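Local coordinates for protein phytochromobilin synthase (Solanum lycopersicum, PDB 6KME) that binds biliverdin IX alpha and probably reduces it, with electrons from ferredoxin, to phytochromobilin, the chromophore precursor of plant phytochromes, at residues Leu55-Tyr59 and Asp256-Phe261; Asp109-Phe113 and Tyr202-Leu208; Val127-Pro132 and Phe174-Val179. The protein carries 1 engineered substitution. All coordinates share one frame; numbering follows the deposited sequence.

The three contacts close three loops, one inside another, and none cross. From the N terminus, strand 51-63 opens the outermost loop, which interaction 1 closes some 200 residues later at helix 251-262. Within it, the chain entering strand 112-119 meets helix 188-211 in interaction 2, and inside that loop strand 123-131 meets the turn leading to strand 180-185 in interaction 3. All three reach the same antiparallel sheet, interaction 1 at one edge strand and interaction 3 beside the other. Interactions 2 and 3 adjoin on neighbouring strands, with I112 O 2.7 Å from N131 N and L208 packed on L130; interaction 1 touches neither, its centre about 23 and about 25 Å from the centres of interactions 2 and 3.

Interaction 1: Leu55-Tyr59 and Asp256-Phe261; sequences LQEKY and DVITKF
Y59 pushes its side chain into a hollow on helix 251-262 walled by D256, V257, K260 and F261. The floor is F261: its CB sits over the middle of the tyrosine ring, 4.0 Å from the ring centroid and 11° off the normal, a CH-pi contact. A first torsion of 179° swings the F261 ring away from its backbone N and past the base of Y59, where F261 CD1 rests 3.6 Å from Y59 CB; the ring planes are 39° apart. V257 CG2 fills in beside Y59 CE1 at 4.1 Å. At the far end Y59 OH donates to D256 OD2, which lies in the ring plane, and D256 OD1 forms an intrahelical salt bridge with K260 NZ; both modelled lengths are very short and doubtful. A second bump, L55, fits against the helix with CD2 3.5 Å from K260 O and CD1 near F261 CD1. A serine at F261 would take away the ring but keep CB, and is likely to leave a gap beside Y59 CB and L55 CD1. The 3-10 turn 55-57 interrupts edge strand 51-63, and F261 also touches M73 and S75 (strand 69-77) and R85 (strand 81-91), seating the helix on the sheet.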
loop_
_atom_site.group_PDB
_atom_site.type_symbol
_atom_site.label_atom_id
_atom_site.label_comp_id
_atom_site.label_asym_id
_atom_site.label_seq_id
_atom_site.Cartn_x
_atom_site.Cartn_y
_atom_site.Cartn_z
ATOM N N LEU A 55 -2.169 -18.037 5.536
ATOM C CA LEU A 55 -3.142 -17.125 6.129
ATOM C C LEU A 55 -4.568 -17.421 5.673
ATOM O O LEU A 55 -5.513 -17.043 6.370
ATOM C CB LEU A 55 -2.772 -15.674 5.801
ATOM C CG LEU A 55 -1.512 -15.133 6.485
ATOM C CD1 LEU A 55 -1.090 -13.772 5.898
ATOM C CD2 LEU A 55 -1.739 -15.032 7.985
ATOM N N GLN A 56 -4.742 -18.109 4.536
ATOM C CA GLN A 56 -6.096 -18.343 4.048
ATOM C C GLN A 56 -6.919 -19.184 5.018
ATOM O O GLN A 56 -8.154 -19.105 4.983
ATOM C CB GLN A 56 -6.061 -19.000 2.659
ATOM C CG GLN A 56 -7.362 -18.834 1.849
ATOM C CD GLN A 56 -7.608 -17.404 1.357
ATOM O OE1 GLN A 56 -6.892 -16.901 0.489
ATOM N NE2 GLN A 56 -8.635 -16.756 1.899
ATOM N N GLU A 57 -6.280 -19.962 5.892
ATOM C CA GLU A 57 -6.993 -20.769 6.870
ATOM C C GLU A 57 -7.390 -19.983 8.109
ATOM O O GLU A 57 -8.154 -20.503 8.930
ATOM C CB GLU A 57 -6.146 -21.961 7.295
ATOM C CG GLU A 57 -5.613 -22.773 6.137
ATOM C CD GLU A 57 -4.395 -23.559 6.528
ATOM O OE1 GLU A 57 -4.215 -23.777 7.745
ATOM O OE2 GLU A 57 -3.614 -23.942 5.628
ATOM N N LYS A 58 -6.876 -18.761 8.273
ATOM C CA LYS A 58 -7.232 -17.921 9.408
ATOM C C LYS A 58 -7.924 -16.621 9.016
ATOM O O LYS A 58 -8.573 -16.011 9.875
ATOM C CB LYS A 58 -5.983 -17.593 10.243
ATOM N N TYR A 59 -7.831 -16.193 7.752
ATOM C CA TYR A 59 -8.420 -14.927 7.291
ATOM C C TYR A 59 -9.071 -15.172 5.933
ATOM O O TYR A 59 -8.376 -15.249 4.918
ATOM C CB TYR A 59 -7.364 -13.826 7.202
ATOM C CG TYR A 59 -6.737 -13.566 8.545
ATOM C CD1 TYR A 59 -7.374 -12.754 9.480
ATOM C CD2 TYR A 59 -5.540 -14.171 8.898
ATOM C CE1 TYR A 59 -6.822 -12.544 10.736
ATOM C CE2 TYR A 59 -4.977 -13.962 10.145
ATOM C CZ TYR A 59 -5.619 -13.146 11.057
ATOM O OH TYR A 59 -5.058 -12.948 12.299
ATOM N N ASP A 256 -6.017 -7.515 15.226
ATOM C CA ASP A 256 -5.550 -8.810 14.749
ATOM C C ASP A 256 -5.432 -8.829 13.225
ATOM O O ASP A 256 -4.399 -9.229 12.680
ATOM C CB ASP A 256 -6.494 -9.901 15.251
ATOM C CG ASP A 256 -6.016 -11.291 14.902
ATOM O OD1 ASP A 256 -5.223 -11.864 15.682
ATOM O OD2 ASP A 256 -6.426 -11.806 13.842
ATOM N N VAL A 257 -6.474 -8.384 12.520
ATOM C CA VAL A 257 -6.434 -8.347 11.053
ATOM C C VAL A 257 -5.311 -7.433 10.565
ATOM O O VAL A 257 -4.635 -7.723 9.569
ATOM C CB VAL A 257 -7.794 -7.895 10.486
ATOM C CG1 VAL A 257 -7.664 -7.590 8.984
ATOM C CG2 VAL A 257 -8.864 -8.953 10.718
ATOM N N ILE A 258 -5.098 -6.315 11.252
ATOM C CA ILE A 258 -4.108 -5.342 10.806
ATOM C C ILE A 258 -2.696 -5.904 10.932
ATOM O O ILE A 258 -1.900 -5.844 9.986
ATOM C CB ILE A 258 -4.276 -4.030 11.597
ATOM C CG1 ILE A 258 -5.548 -3.311 11.134
ATOM C CG2 ILE A 258 -3.038 -3.153 11.460
ATOM C CD1 ILE A 258 -6.095 -2.267 12.131
ATOM N N THR A 259 -2.357 -6.452 12.097
ATOM C CA THR A 259 -0.987 -6.865 12.361
ATOM C C THR A 259 -0.658 -8.264 11.849
ATOM O O THR A 259 0.515 -8.551 11.575
ATOM C CB THR A 259 -0.701 -6.818 13.858
ATOM O OG1 THR A 259 -1.637 -7.668 14.537
ATOM C CG2 THR A 259 -0.830 -5.389 14.375
ATOM N N LYS A 260 -1.648 -9.153 11.747
ATOM C CA LYS A 260 -1.381 -10.528 11.334
ATOM C C LYS A 260 -1.780 -10.822 9.896
ATOM O O LYS A 260 -1.337 -11.842 9.340
ATOM C CB LYS A 260 -2.099 -11.511 12.266
ATOM C CG LYS A 260 -1.639 -11.408 13.714
ATOM C CD LYS A 260 -1.997 -12.661 14.490
ATOM C CE LYS A 260 -1.846 -12.458 15.988
ATOM N NZ LYS A 260 -2.948 -11.624 16.555
ATOM N N PHE A 261 -2.586 -9.963 9.265
ATOM C CA PHE A 261 -2.972 -10.181 7.871
ATOM C C PHE A 261 -2.510 -9.030 6.985
ATOM O O PHE A 261 -1.629 -9.235 6.140
ATOM C CB PHE A 261 -4.481 -10.423 7.745
ATOM C CG PHE A 261 -4.936 -10.642 6.331
ATOM C CD1 PHE A 261 -4.760 -11.881 5.718
ATOM C CD2 PHE A 261 -5.489 -9.593 5.592
ATOM C CE1 PHE A 261 -5.155 -12.088 4.410
ATOM C CE2 PHE A 261 -5.893 -9.789 4.285
ATOM C CZ PHE A 261 -5.723 -11.041 3.686
#

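Interaction 2: Asp109-Phe113 and Tyr202-Leu208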
loop_
_atom_site.group_PDB
_atom_site.type_symbol
_atom_site.label_atom_id
_atom_site.label_comp_id
_atom_site.label_asym_id
_atom_site.label_seq_id
_atom_site.Cartn_x
_atom_site.Cartn_y
_atom_site.Cartn_z
ATOM N N ASP A 109 14.623 -6.880 -3.923
ATOM C CA ASP A 109 14.403 -5.519 -3.423
ATOM C C ASP A 109 13.351 -4.739 -4.215
ATOM O O ASP A 109 13.447 -3.510 -4.344
ATOM C CB ASP A 109 15.731 -4.752 -3.416
ATOM C CG ASP A 109 16.238 -4.432 -4.815
ATOM O OD1 ASP A 109 15.839 -5.120 -5.780
ATOM O OD2 ASP A 109 17.042 -3.484 -4.941
ATOM N N LEU A 110 12.325 -5.436 -4.703
ATOM C CA LEU A 110 11.255 -4.812 -5.477
ATOM C C LEU A 110 10.504 -3.757 -4.669
ATOM O O LEU A 110 10.399 -3.850 -3.440
ATOM C CB LEU A 110 10.241 -5.860 -5.938
ATOM C CG LEU A 110 10.638 -6.771 -7.085
ATOM C CD1 LEU A 110 9.955 -8.118 -6.918
ATOM C CD2 LEU A 110 10.243 -6.104 -8.389
ATOM N N PRO A 111 9.917 -2.775 -5.347
ATOM C CA PRO A 111 8.917 -1.934 -4.692
ATOM C C PRO A 111 7.742 -2.773 -4.208
ATOM O O PRO A 111 7.458 -3.859 -4.717
ATOM C CB PRO A 111 8.490 -0.953 -5.793
ATOM C CG PRO A 111 9.653 -0.898 -6.734
ATOM C CD PRO A 111 10.246 -2.298 -6.707
ATOM N N ILE A 112 7.063 -2.251 -3.191
ATOM C CA ILE A 112 5.829 -2.838 -2.685
ATOM C C ILE A 112 4.657 -2.287 -3.492
ATOM O O ILE A 112 4.453 -1.072 -3.549
ATOM C CB ILE A 112 5.664 -2.542 -1.189
ATOM C CG1 ILE A 112 6.701 -3.351 -0.406
ATOM C CG2 ILE A 112 4.243 -2.836 -0.753
ATOM C CD1 ILE A 112 6.895 -2.898 1.038
ATOM N N PHE A 113 3.899 -3.173 -4.142
ATOM C CA PHE A 113 2.710 -2.729 -4.852
ATOM C C PHE A 113 1.622 -2.419 -3.837
ATOM O O PHE A 113 1.386 -3.197 -2.912
ATOM C CB PHE A 113 2.209 -3.771 -5.861
ATOM C CG PHE A 113 1.038 -3.274 -6.684
ATOM C CD1 PHE A 113 1.255 -2.509 -7.830
ATOM C CD2 PHE A 113 -0.276 -3.513 -6.276
ATOM C CE1 PHE A 113 0.171 -2.003 -8.576
ATOM C CE2 PHE A 113 -1.356 -3.015 -7.004
ATOM C CZ PHE A 113 -1.131 -2.261 -8.165
ATOM N N TYR A 202 -0.247 -2.251 -12.076
ATOM C CA TYR A 202 0.067 -3.613 -11.651
ATOM C C TYR A 202 0.873 -4.358 -12.719
ATOM O O TYR A 202 1.776 -5.140 -12.390
ATOM C CB TYR A 202 -1.205 -4.379 -11.274
ATOM C CG TYR A 202 -0.859 -5.663 -10.543
ATOM C CD1 TYR A 202 -0.241 -5.620 -9.296
ATOM C CD2 TYR A 202 -1.097 -6.904 -11.113
ATOM C CE1 TYR A 202 0.122 -6.787 -8.622
ATOM C CE2 TYR A 202 -0.738 -8.092 -10.441
ATOM C CZ TYR A 202 -0.128 -8.016 -9.200
ATOM O OH TYR A 202 0.235 -9.170 -8.533
ATOM N N GLN A 203 0.585 -4.113 -14.006
ATOM C CA GLN A 203 1.384 -4.730 -15.057
ATOM C C GLN A 203 2.814 -4.193 -15.045
ATOM O O GLN A 203 3.767 -4.944 -15.286
ATOM C CB GLN A 203 0.718 -4.516 -16.421
ATOM C CG GLN A 203 -0.564 -5.343 -16.605
ATOM C CD GLN A 203 -1.237 -5.106 -17.948
ATOM O OE1 GLN A 203 -1.335 -3.973 -18.413
ATOM N NE2 GLN A 203 -1.691 -6.179 -18.582
ATOM N N ALA A 204 2.985 -2.896 -14.768
ATOM C CA ALA A 204 4.328 -2.341 -14.622
ATOM C C ALA A 204 5.087 -3.041 -13.502
ATOM O O ALA A 204 6.269 -3.366 -13.656
ATOM C CB ALA A 204 4.255 -0.827 -14.360
ATOM N N TRP A 205 4.415 -3.281 -12.369
ATOM C CA TRP A 205 5.056 -3.933 -11.231
ATOM C C TRP A 205 5.436 -5.372 -11.573
ATOM O O TRP A 205 6.525 -5.839 -11.210
ATOM C CB TRP A 205 4.132 -3.889 -10.011
ATOM C CG TRP A 205 4.760 -4.517 -8.781
ATOM C CD1 TRP A 205 5.594 -3.906 -7.888
ATOM C CD2 TRP A 205 4.627 -5.878 -8.341
ATOM N NE1 TRP A 205 5.996 -4.803 -6.924
ATOM C CE2 TRP A 205 5.420 -6.021 -7.178
ATOM C CE3 TRP A 205 3.916 -6.994 -8.822
ATOM C CZ2 TRP A 205 5.522 -7.231 -6.479
ATOM C CZ3 TRP A 205 4.020 -8.198 -8.132
ATOM C CH2 TRP A 205 4.821 -8.308 -6.970
ATOM N N LEU A 206 4.558 -6.083 -12.288
ATOM C CA LEU A 206 4.890 -7.443 -12.717
ATOM C C LEU A 206 6.091 -7.457 -13.657
ATOM O O LEU A 206 6.886 -8.406 -13.639
ATOM C CB LEU A 206 3.674 -8.101 -13.379
ATOM C CG LEU A 206 2.503 -8.482 -12.457
ATOM C CD1 LEU A 206 1.313 -8.901 -13.297
ATOM C CD2 LEU A 206 2.874 -9.619 -11.487
ATOM N N GLY A 207 6.244 -6.417 -14.480
ATOM C CA GLY A 207 7.425 -6.317 -15.324
ATOM C C GLY A 207 8.693 -6.081 -14.529
ATOM O O GLY A 207 9.756 -6.581 -14.895
ATOM N N LEU A 208 8.597 -5.322 -13.428
ATOM C CA LEU A 208 9.721 -5.215 -12.503
ATOM C C LEU A 208 10.031 -6.558 -11.857
ATOM O O LEU A 208 11.205 -6.935 -11.720
ATOM C CB LEU A 208 9.419 -4.172 -11.422
ATOM C CG LEU A 208 9.231 -2.726 -11.912
ATOM C CD1 LEU A 208 9.040 -1.821 -10.699
ATOM C CD2 LEU A 208 10.417 -2.280 -12.760
#
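The backbones of L110-F113 and W205-L208 run in opposite senses, with CA atoms 6.9 Å apart at F113 and W205 and 7.2 Å at L110 and L208. Here the lead into strand 112-119 packs against helix 188-211, sheet against helix as in the alpha/beta/alpha sandwich of ferredoxin-dependent bilin reductases, and F113, Y202 and W205 form an aromatic cluster. Extended opposite its own amide nitrogen (chi1 -175°), the F113 ring reaches Y202 and makes with it a T-shaped (edge-to-face) pair, planes at 78°: Y202 CD1 stands over the middle of the phenylalanine ring, 3.6 Å from F113 CE2. The tyrosine hydroxyl leaves the cluster for T44 on helix 34-47. F113 also lays its CB on a face of the indole, 3.9 Å from the centroid of the W205 five-membered ring, while its own ring leans toward W205 CB. L208, one helical turn on from W205, receives L110 CD2 3.7 Å from its CB, and its CD1 meets P111 CG at 4.1 Å. The cross-contact polar link is made at the indole edge: W205 NE1 donates to P111 O, 2.8 Å away and nearly straight at 165°, with the acceptor in the indole plane but the nitrogen above the carbonyl plane of P111.

Interaction 3: Val127-Pro132 and Phe174-Val179. With BLA (biliverdine IX alpha), chain B.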
loop_
_atom_site.group_PDB
_atom_site.type_symbol
_atom_site.label_atom_id
_atom_site.label_comp_id
_atom_site.label_asym_id
_atom_site.label_seq_id
_atom_site.Cartn_x
_atom_site.Cartn_y
_atom_site.Cartn_z
ATOM N N VAL A 127 -5.146 5.813 -2.943
ATOM C CA VAL A 127 -3.693 5.736 -3.088
ATOM C C VAL A 127 -3.359 4.510 -3.938
ATOM O O VAL A 127 -3.789 3.387 -3.630
ATOM C CB VAL A 127 -2.966 5.692 -1.727
ATOM C CG1 VAL A 127 -1.461 5.441 -1.935
ATOM C CG2 VAL A 127 -3.170 6.980 -0.944
ATOM N N LEU A 128 -2.606 4.732 -5.018
ATOM C CA LEU A 128 -2.131 3.673 -5.903
ATOM C C LEU A 128 -0.657 3.932 -6.185
ATOM O O LEU A 128 -0.309 5.009 -6.683
ATOM C CB LEU A 128 -2.943 3.653 -7.208
ATOM C CG LEU A 128 -2.482 2.691 -8.319
ATOM C CD1 LEU A 128 -2.570 1.237 -7.834
ATOM C CD2 LEU A 128 -3.324 2.909 -9.569
ATOM N N ASP A 129 0.213 2.961 -5.872
ATOM C CA ASP A 129 1.638 3.246 -5.985
ATOM C C ASP A 129 2.459 1.966 -6.039
ATOM O O ASP A 129 2.007 0.881 -5.653
ATOM C CB ASP A 129 2.123 4.105 -4.815
ATOM C CG ASP A 129 3.491 4.733 -5.059
ATOM O OD1 ASP A 129 3.894 4.923 -6.237
ATOM O OD2 ASP A 129 4.169 5.048 -4.056
ATOM N N LEU A 130 3.679 2.123 -6.545
ATOM C CA LEU A 130 4.762 1.154 -6.352
ATOM C C LEU A 130 5.653 1.761 -5.263
ATOM O O LEU A 130 6.574 2.526 -5.554
ATOM C CB LEU A 130 5.503 0.912 -7.669
ATOM C CG LEU A 130 4.876 -0.062 -8.688
ATOM C CD1 LEU A 130 3.441 0.318 -9.097
ATOM C CD2 LEU A 130 5.770 -0.262 -9.955
ATOM N N ASN A 131 5.334 1.471 -3.985
ATOM C CA ASN A 131 6.035 2.124 -2.866
ATOM C C ASN A 131 7.506 1.700 -2.872
ATOM O O ASN A 131 7.800 0.495 -2.879
ATOM C CB ASN A 131 5.428 1.770 -1.487
ATOM C CG ASN A 131 3.954 2.247 -1.272
ATOM O OD1 ASN A 131 3.230 1.617 -0.500
ATOM N ND2 ASN A 131 3.537 3.353 -1.899
ATOM N N PRO A 132 8.458 2.637 -2.828
ATOM C CA PRO A 132 9.872 2.229 -2.827
ATOM C C PRO A 132 10.253 1.493 -1.552
ATOM O O PRO A 132 9.886 1.891 -0.446
ATOM C CB PRO A 132 10.634 3.557 -2.949
ATOM C CG PRO A 132 9.663 4.607 -2.458
ATOM C CD PRO A 132 8.307 4.100 -2.908
ATOM N N PHE A 174 7.186 7.253 2.118
ATOM C CA PHE A 174 6.918 5.931 1.572
ATOM C C PHE A 174 6.389 5.943 0.141
ATOM O O PHE A 174 6.157 4.869 -0.423
ATOM C CB PHE A 174 5.934 5.189 2.499
ATOM C CG PHE A 174 6.395 5.127 3.932
ATOM C CD1 PHE A 174 7.389 4.225 4.321
ATOM C CD2 PHE A 174 5.876 6.005 4.887
ATOM C CE1 PHE A 174 7.838 4.175 5.641
ATOM C CE2 PHE A 174 6.317 5.958 6.217
ATOM C CZ PHE A 174 7.301 5.039 6.592
ATOM N N PHE A 175 6.204 7.108 -0.473
ATOM C CA PHE A 175 5.602 7.170 -1.800
ATOM C C PHE A 175 6.675 7.343 -2.872
ATOM O O PHE A 175 7.728 7.938 -2.631
ATOM C CB PHE A 175 4.591 8.319 -1.894
ATOM C CG PHE A 175 3.311 8.077 -1.133
ATOM C CD1 PHE A 175 3.025 6.826 -0.585
ATOM C CD2 PHE A 175 2.385 9.100 -0.973
ATOM C CE1 PHE A 175 1.850 6.605 0.108
ATOM C CE2 PHE A 175 1.189 8.880 -0.271
ATOM C CZ PHE A 175 0.928 7.640 0.262
ATOM N N SER A 176 6.393 6.820 -4.059
ATOM C CA SER A 176 7.278 6.923 -5.213
ATOM C C SER A 176 6.930 8.159 -6.030
ATOM O O SER A 176 5.896 8.786 -5.808
ATOM C CB SER A 176 7.148 5.661 -6.059
ATOM O OG SER A 176 6.184 5.849 -7.076
ATOM N N PRO A 177 7.776 8.540 -6.998
ATOM C CA PRO A 177 7.440 9.689 -7.858
ATOM C C PRO A 177 6.267 9.449 -8.794
ATOM O O PRO A 177 5.817 10.408 -9.426
ATOM C CB PRO A 177 8.730 9.928 -8.667
ATOM C CG PRO A 177 9.804 9.151 -7.958
ATOM C CD PRO A 177 9.109 7.997 -7.318
ATOM N N ILE A 178 5.760 8.224 -8.923
ATOM C CA ILE A 178 4.601 7.979 -9.768
ATOM C C ILE A 178 3.339 7.740 -8.946
ATOM O O ILE A 178 2.335 7.270 -9.492
ATOM C CB ILE A 178 4.842 6.819 -10.751
ATOM C CG1 ILE A 178 5.004 5.482 -10.008
ATOM C CG2 ILE A 178 6.034 7.125 -11.652
ATOM C CD1 ILE A 178 4.975 4.252 -10.943
ATOM N N VAL A 179 3.362 8.054 -7.646
ATOM C CA VAL A 179 2.205 7.783 -6.796
ATOM C C VAL A 179 0.970 8.486 -7.346
ATOM O O VAL A 179 1.030 9.625 -7.831
ATOM C CB VAL A 179 2.463 8.207 -5.339
ATOM C CG1 VAL A 179 2.719 9.741 -5.236
ATOM C CG2 VAL A 179 1.292 7.809 -4.459
HETATM C CHA BLA B . -7.727 8.718 3.875
HETATM N NA BLA B . -5.744 7.212 3.155
HETATM C C1A BLA B . -6.291 8.473 3.442
HETATM C C2A BLA B . -5.228 9.463 3.263
HETATM C C3A BLA B . -4.023 8.735 2.863
HETATM C C4A BLA B . -4.368 7.343 2.805
HETATM C CMA BLA B . -2.632 9.278 2.529
HETATM C CAA BLA B . -5.446 10.981 3.519
HETATM C CBA BLA B . -5.362 11.248 4.998
HETATM C CGA BLA B . -3.881 11.559 5.424
HETATM O O1A BLA B . -3.414 12.434 4.757
HETATM O O2A BLA B . -3.497 10.880 6.330
HETATM C CHB BLA B . -3.487 6.151 2.410
HETATM N NB BLA B . -1.347 6.606 3.469
HETATM C C1B BLA B . -2.219 5.722 2.792
HETATM C C2B BLA B . -1.220 4.597 2.283
HETATM C C3B BLA B . 0.019 4.753 2.893
HETATM C C4B BLA B . -0.060 6.039 3.718
HETATM C CMB BLA B . -1.749 3.427 1.474
HETATM O OB BLA B . 0.727 6.555 4.495
HETATM C CAB BLA B . 1.379 4.099 2.930
HETATM C CBB BLA B . 2.545 4.250 3.600
HETATM N NC BLA B . -8.459 3.473 3.629
HETATM C C1C BLA B . -7.879 2.234 3.269
HETATM C C2C BLA B . -8.833 1.161 3.812
HETATM C C3C BLA B . -9.889 1.824 4.438
HETATM C C4C BLA B . -9.671 3.352 4.334
HETATM C CMC BLA B . -8.478 -0.315 3.592
HETATM O OC BLA B . -6.827 2.262 2.651
HETATM C CAC BLA B . -11.047 1.175 5.110
HETATM C CBC BLA B . -11.192 0.027 5.807
HETATM C CHD BLA B . -10.325 4.483 4.747
HETATM N ND BLA B . -8.695 6.407 4.150
HETATM C C1D BLA B . -9.833 5.915 4.641
HETATM C C2D BLA B . -10.758 7.001 5.160
HETATM C C3D BLA B . -10.114 8.205 4.947
HETATM C C4D BLA B . -8.745 7.873 4.285
HETATM C CMD BLA B . -12.101 6.640 5.767
HETATM C CAD BLA B . -10.506 9.658 5.243
HETATM C CBD BLA B . -10.490 10.007 6.719
HETATM C CGD BLA B . -9.044 10.067 7.382
HETATM O O1D BLA B . -9.001 9.415 8.410
HETATM O O2D BLA B . -8.240 10.749 6.759
#
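D129 and S176 are joined by two hydrogen bonds that use both oxygens of one carboxylate. S176 OG donates to D129 OD1 at 2.6 Å, and S176 N to D129 OD2 at 2.8 Å with an N-H...O angle of 163°; each bond arrives on the syn lone pair of its oxygen, so side chain and backbone of the serine together fix the rotation of the buried carboxylate. OD2 has a further donor, N131 ND2 at 2.8 Å, which comes from the anti side and somewhat out of the carboxylate plane. The other end of that amide is held too, since N131 OD1 bonds to the hydroxyl of Y231.

The serine hydroxyl also accepts, taking I178 N at 3.0 Å. This makes an ST turn, set within a type I beta turn from S176 to V179. The turn delivers the chain to strand 180-185, the edge strand next to strand 123-131 in the antiparallel sheet of the bilin reductase fold, and L128 pairs with I180 just beyond it.

Van der Waals contacts fill in round these bonds. V179 CB and CG2 lie against the D129 side chain, and P132 CD rests on the backbone from F174 O to S176 N. The F175 ring lies alongside the N131 amide, planes 19° apart, and has an apolar neighbour in V127, whose CG1 is 3.9 Å from F175 CZ.

Three of the residues also line the biliverdin pocket. V127 CG1, anti to the backbone N (chi1 173°), faces F175 and also nears the bilin methyl CMB, while CG2 comes 3.5 Å from CHB, a methine bridge of the tetrapyrrole. One vinyl group of the bilin (CAB, CBB) is met by both phenylalanines, F175 CE1 lying 3.8 Å from CAB and F174 CB 3.7 Å from CBB, while the F174 ring stacks on W234.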